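Local coordinates for protein extracellular invertase (Aspergillus kawachii, PDB 5XH8) that probably hydrolyses sucrose and related beta-fructofuranosides and transfers fructosyl units to build fructooligosaccharides such as 1-kestose, at residues Ser21-Leu33 and Leu544-Asn556. Residues are numbered along the deposited sequence; the frame is centred on the assembly and turned at random.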
loop_
_atom_site.group_PDB
_atom_site.type_symbol
_atom_site.label_atom_id
_atom_site.label_comp_id
_atom_site.label_asym_id
_atom_site.label_seq_id
_atom_site.Cartn_x
_atom_site.Cartn_y
_atom_site.Cartn_z
ATOM N N SER A 21 -30.097 25.964 18.324
ATOM C CA SER A 21 -31.101 27.022 18.391
ATOM C C SER A 21 -31.129 27.848 17.112
ATOM O O SER A 21 -32.163 28.406 16.776
ATOM C CB SER A 21 -30.871 27.918 19.632
ATOM O OG SER A 21 -29.643 28.623 19.535
ATOM N N LEU A 22 -30.015 27.891 16.375
ATOM C CA LEU A 22 -29.949 28.601 15.104
ATOM C C LEU A 22 -29.968 27.677 13.860
ATOM O O LEU A 22 -29.521 28.072 12.787
ATOM C CB LEU A 22 -28.726 29.500 15.077
ATOM C CG LEU A 22 -28.565 30.553 16.195
ATOM C CD1 LEU A 22 -27.269 31.301 15.993
ATOM C CD2 LEU A 22 -29.737 31.534 16.216
ATOM N N PHE A 23 -30.548 26.491 13.977
ATOM C CA PHE A 23 -30.569 25.539 12.858
ATOM C C PHE A 23 -31.230 26.123 11.604
ATOM O O PHE A 23 -30.654 26.066 10.513
ATOM C CB PHE A 23 -31.252 24.233 13.277
ATOM C CG PHE A 23 -31.225 23.175 12.218
ATOM C CD1 PHE A 23 -30.087 22.396 12.020
ATOM C CD2 PHE A 23 -32.336 22.949 11.415
ATOM C CE1 PHE A 23 -30.059 21.406 11.020
ATOM C CE2 PHE A 23 -32.309 21.974 10.408
ATOM C CZ PHE A 23 -31.162 21.200 10.223
ATOM N N GLU A 24 -32.403 26.739 11.759
ATOM C CA GLU A 24 -33.130 27.294 10.612
ATOM C C GLU A 24 -32.720 28.691 10.182
ATOM O O GLU A 24 -33.083 29.118 9.083
ATOM C CB GLU A 24 -34.655 27.244 10.852
ATOM C CG GLU A 24 -35.244 25.840 11.021
ATOM C CD GLU A 24 -35.147 24.925 9.767
ATOM O OE1 GLU A 24 -34.720 25.380 8.681
ATOM O OE2 GLU A 24 -35.487 23.713 9.865
ATOM N N THR A 25 -31.931 29.387 11.001
ATOM C CA THR A 25 -31.718 30.823 10.859
ATOM C C THR A 25 -31.296 31.229 9.474
ATOM O O THR A 25 -31.919 32.125 8.857
ATOM C CB THR A 25 -30.662 31.313 11.873
ATOM O OG1 THR A 25 -31.080 30.945 13.187
ATOM C CG2 THR A 25 -30.473 32.839 11.812
ATOM N N TRP A 26 -30.244 30.561 8.989
ATOM C CA TRP A 26 -29.591 30.903 7.726
ATOM C C TRP A 26 -29.658 29.771 6.679
ATOM O O TRP A 26 -29.026 29.845 5.615
ATOM C CB TRP A 26 -28.147 31.280 8.028
ATOM C CG TRP A 26 -28.003 32.618 8.742
ATOM C CD1 TRP A 26 -28.669 33.793 8.454
ATOM C CD2 TRP A 26 -27.106 32.927 9.825
ATOM N NE1 TRP A 26 -28.243 34.799 9.295
ATOM C CE2 TRP A 26 -27.295 34.297 10.150
ATOM C CE3 TRP A 26 -26.158 32.180 10.553
ATOM C CZ2 TRP A 26 -26.576 34.928 11.158
ATOM C CZ3 TRP A 26 -25.437 32.815 11.564
ATOM C CH2 TRP A 26 -25.646 34.185 11.848
ATOM N N ARG A 27 -30.460 28.764 6.983
ATOM C CA ARG A 27 -30.518 27.525 6.227
ATOM C C ARG A 27 -31.239 27.688 4.886
ATOM O O ARG A 27 -32.375 28.154 4.830
ATOM C CB ARG A 27 -31.205 26.449 7.062
ATOM C CG ARG A 27 -31.060 25.030 6.526
ATOM C CD ARG A 27 -31.555 24.000 7.527
ATOM N NE ARG A 27 -31.516 22.663 6.944
ATOM C CZ ARG A 27 -30.439 21.878 6.833
ATOM N NH1 ARG A 27 -29.249 22.240 7.305
ATOM N NH2 ARG A 27 -30.561 20.697 6.239
ATOM N N PRO A 28 -30.585 27.269 3.802
ATOM C CA PRO A 28 -31.267 27.331 2.521
ATOM C C PRO A 28 -32.348 26.247 2.392
ATOM O O PRO A 28 -32.321 25.238 3.120
ATOM C CB PRO A 28 -30.122 27.147 1.528
ATOM C CG PRO A 28 -29.147 26.288 2.243
ATOM C CD PRO A 28 -29.228 26.710 3.677
ATOM N N ARG A 29 -33.286 26.457 1.472
ATOM C CA ARG A 29 -34.308 25.439 1.138
ATOM C C ARG A 29 -34.174 24.777 -0.236
ATOM O O ARG A 29 -34.764 23.708 -0.454
ATOM C CB ARG A 29 -35.709 26.046 1.283
ATOM C CG ARG A 29 -36.079 27.093 0.249
ATOM C CD ARG A 29 -37.581 27.403 0.302
ATOM N NE ARG A 29 -37.988 27.980 1.590
ATOM C CZ ARG A 29 -38.721 29.088 1.782
ATOM N NH1 ARG A 29 -39.234 29.819 0.778
ATOM N NH2 ARG A 29 -38.978 29.462 3.034
ATOM N N ALA A 30 -33.454 25.417 -1.154
ATOM C CA ALA A 30 -33.337 24.966 -2.549
ATOM C C ALA A 30 -31.917 24.469 -2.922
ATOM O O ALA A 30 -31.590 24.379 -4.112
ATOM C CB ALA A 30 -33.729 26.095 -3.488
ATOM N N HIS A 31 -31.091 24.149 -1.919
ATOM C CA HIS A 31 -29.696 23.728 -2.135
ATOM C C HIS A 31 -29.428 22.325 -1.574
ATOM O O HIS A 31 -30.108 21.859 -0.655
ATOM C CB HIS A 31 -28.739 24.726 -1.473
ATOM C CG HIS A 31 -28.491 25.952 -2.286
ATOM N ND1 HIS A 31 -29.413 26.969 -2.395
ATOM C CD2 HIS A 31 -27.426 26.333 -3.022
ATOM C CE1 HIS A 31 -28.928 27.915 -3.172
ATOM N NE2 HIS A 31 -27.720 27.557 -3.557
ATOM N N VAL A 32 -28.404 21.675 -2.120
ATOM C CA VAL A 32 -27.955 20.365 -1.618
ATOM C C VAL A 32 -27.047 20.535 -0.396
ATOM O O VAL A 32 -25.968 21.115 -0.482
ATOM C CB VAL A 32 -27.223 19.531 -2.723
ATOM C CG1 VAL A 32 -26.573 18.267 -2.140
ATOM C CG2 VAL A 32 -28.195 19.173 -3.805
ATOM N N LEU A 33 -27.511 20.010 0.733
ATOM C CA LEU A 33 -26.729 19.936 1.936
ATOM C C LEU A 33 -27.318 18.804 2.794
ATOM O O LEU A 33 -28.472 18.446 2.614
ATOM C CB LEU A 33 -26.719 21.303 2.664
ATOM C CG LEU A 33 -27.904 21.764 3.508
ATOM C CD1 LEU A 33 -27.556 23.093 4.178
ATOM C CD2 LEU A 33 -29.200 21.888 2.699
ATOM N N LEU A 544 -29.547 37.111 -9.589
ATOM C CA LEU A 544 -29.213 36.934 -8.175
ATOM C C LEU A 544 -30.165 35.881 -7.636
ATOM O O LEU A 544 -31.375 36.013 -7.797
ATOM C CB LEU A 544 -29.390 38.235 -7.382
ATOM C CG LEU A 544 -28.323 39.329 -7.444
ATOM C CD1 LEU A 544 -27.811 39.586 -8.841
ATOM C CD2 LEU A 544 -28.877 40.623 -6.862
ATOM N N VAL A 545 -29.624 34.843 -7.009
ATOM C CA VAL A 545 -30.434 33.845 -6.324
ATOM C C VAL A 545 -30.052 33.937 -4.857
ATOM O O VAL A 545 -28.892 33.679 -4.488
ATOM C CB VAL A 545 -30.185 32.412 -6.826
ATOM C CG1 VAL A 545 -31.159 31.430 -6.165
ATOM C CG2 VAL A 545 -30.262 32.347 -8.344
ATOM N N VAL A 546 -31.025 34.296 -4.024
ATOM C CA VAL A 546 -30.825 34.399 -2.595
ATOM C C VAL A 546 -31.645 33.300 -1.951
ATOM O O VAL A 546 -32.872 33.305 -2.030
ATOM C CB VAL A 546 -31.247 35.795 -2.080
ATOM C CG1 VAL A 546 -31.207 35.868 -0.555
ATOM C CG2 VAL A 546 -30.337 36.845 -2.679
ATOM N N ASP A 547 -30.959 32.357 -1.312
ATOM C CA ASP A 547 -31.612 31.248 -0.626
ATOM C C ASP A 547 -31.220 31.319 0.849
ATOM O O ASP A 547 -30.301 30.622 1.332
ATOM C CB ASP A 547 -31.221 29.921 -1.305
ATOM C CG ASP A 547 -32.001 28.759 -0.809
ATOM O OD1 ASP A 547 -32.865 28.910 0.089
ATOM O OD2 ASP A 547 -31.743 27.649 -1.323
ATOM N N ASN A 548 -31.945 32.194 1.551
ATOM C CA ASN A 548 -31.704 32.552 2.945
ATOM C C ASN A 548 -30.348 33.245 3.127
ATOM O O ASN A 548 -30.289 34.471 3.014
ATOM C CB ASN A 548 -31.951 31.363 3.886
ATOM C CG ASN A 548 -32.510 31.796 5.241
ATOM O OD1 ASN A 548 -32.624 32.985 5.525
ATOM N ND2 ASN A 548 -32.856 30.833 6.070
ATOM N N SER A 549 -29.274 32.508 3.419
ATOM C CA SER A 549 -27.928 33.074 3.504
ATOM C C SER A 549 -27.040 32.739 2.310
ATOM O O SER A 549 -25.922 33.231 2.236
ATOM C CB SER A 549 -27.216 32.599 4.776
ATOM O OG SER A 549 -26.980 31.200 4.774
ATOM N N VAL A 550 -27.499 31.904 1.384
ATOM C CA VAL A 550 -26.684 31.560 0.231
ATOM C C VAL A 550 -26.989 32.521 -0.905
ATOM O O VAL A 550 -28.091 32.523 -1.406
ATOM C CB VAL A 550 -26.950 30.111 -0.238
ATOM C CG1 VAL A 550 -26.041 29.772 -1.411
ATOM C CG2 VAL A 550 -26.741 29.146 0.904
ATOM N N LEU A 551 -26.001 33.318 -1.314
ATOM C CA LEU A 551 -26.116 34.185 -2.471
ATOM C C LEU A 551 -25.305 33.621 -3.637
ATOM O O LEU A 551 -24.107 33.388 -3.505
ATOM C CB LEU A 551 -25.608 35.614 -2.151
ATOM C CG LEU A 551 -25.485 36.575 -3.358
ATOM C CD1 LEU A 551 -26.813 36.829 -4.066
ATOM C CD2 LEU A 551 -24.868 37.882 -2.898
ATOM N N GLU A 552 -25.961 33.445 -4.774
ATOM C CA GLU A 552 -25.296 33.134 -6.027
ATOM C C GLU A 552 -25.598 34.237 -7.049
ATOM O O GLU A 552 -26.761 34.551 -7.327
ATOM C CB GLU A 552 -25.728 31.765 -6.546
ATOM C CG GLU A 552 -25.358 30.626 -5.584
ATOM C CD GLU A 552 -25.576 29.228 -6.152
ATOM O OE1 GLU A 552 -25.337 29.020 -7.359
ATOM O OE2 GLU A 552 -25.950 28.311 -5.384
ATOM N N VAL A 553 -24.532 34.810 -7.594
ATOM C CA VAL A 553 -24.603 35.854 -8.596
ATOM C C VAL A 553 -24.124 35.283 -9.935
ATOM O O VAL A 553 -22.971 34.883 -10.053
ATOM C CB VAL A 553 -23.702 37.036 -8.192
ATOM C CG1 VAL A 553 -23.794 38.158 -9.236
ATOM C CG2 VAL A 553 -24.088 37.538 -6.802
ATOM N N TYR A 554 -25.024 35.242 -10.915
ATOM C CA TYR A 554 -24.725 34.862 -12.278
ATOM C C TYR A 554 -24.780 36.072 -13.234
ATOM O O TYR A 554 -25.617 36.991 -13.054
ATOM C CB TYR A 554 -25.722 33.821 -12.762
ATOM C CG TYR A 554 -25.720 32.504 -11.984
ATOM C CD1 TYR A 554 -26.435 32.361 -10.795
ATOM C CD2 TYR A 554 -25.017 31.396 -12.460
ATOM C CE1 TYR A 554 -26.434 31.156 -10.087
ATOM C CE2 TYR A 554 -25.021 30.175 -11.776
ATOM C CZ TYR A 554 -25.716 30.058 -10.585
ATOM O OH TYR A 554 -25.707 28.842 -9.934
ATOM N N ALA A 555 -23.925 36.040 -14.268
ATOM C CA ALA A 555 -23.950 37.064 -15.339
ATOM C C ALA A 555 -23.631 36.480 -16.709
ATOM O O ALA A 555 -22.632 35.744 -16.880
ATOM C CB ALA A 555 -23.013 38.217 -15.021
ATOM N N ASN A 556 -24.530 36.745 -17.661
ATOM C CA ASN A 556 -24.249 36.607 -19.088
ATOM C C ASN A 556 -23.939 35.170 -19.492
ATOM O O ASN A 556 -23.230 34.935 -20.476
ATOM C CB ASN A 556 -23.110 37.567 -19.484
ATOM C CG ASN A 556 -23.540 39.033 -19.431
ATOM O OD1 ASN A 556 -23.598 39.701 -20.462
ATOM N ND2 ASN A 556 -23.819 39.543 -18.241
#
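His31 bridges two carboxylates of a beta hairpin, Asp547 and Glu552, through both nitrogens of its imidazole. The hairpin, strands 534-547 and 550-555 joined by a type II' turn from Asp547 to Val550, belongs to the C-terminal beta-sandwich of this family 32 glycoside hydrolase. Residues 21-33, the loop that leads into the first strand of the beta-propeller, run across its tip, so the contact ties the two domains together.

His31 ND1 donates to Asp547 OD2 at 2.7 Å, and NE2 to Glu552 OE2, also at 2.7 Å. With both nitrogens donating, the ring is probably a cation, stabilised by the two acids; both oxygens lie near its plane, and Val550 packs over one face. Asp547 carries CG anti to the backbone N (chi1 -171°), which sets its carboxylate against the backbone of residues 28-30. There Arg29 N reaches OD1 at 2.8 Å from the syn side, tilted out of the carboxylate plane, while Ala30 N takes the syn lone pair of OD2, leaving the histidine to approach OD2 on the anti side, also tilted from that plane. Pro28 CB sits 3.3 Å from Asp547 OD2, and Pro28 CG meets Val550 CG2.

Further along the turn, Asn548 ND2 makes a nearly straight bond to Arg27 O (3.0 Å, 166°), approaching from above the carbonyl plane, and a weak one to Thr25 O. At the tip of the hairpin, Ser549 OG donates to Trp26 O at 2.6 Å, in the carbonyl plane and on a lone pair. The polar side chains of the turn thus satisfy loop carbonyls and amides in a buried place.

In the second shell, propeller strand 366-385 positions Glu552: Leu372 N bonds to OE2, and OE1 forms a salt bridge with Arg374 NH2.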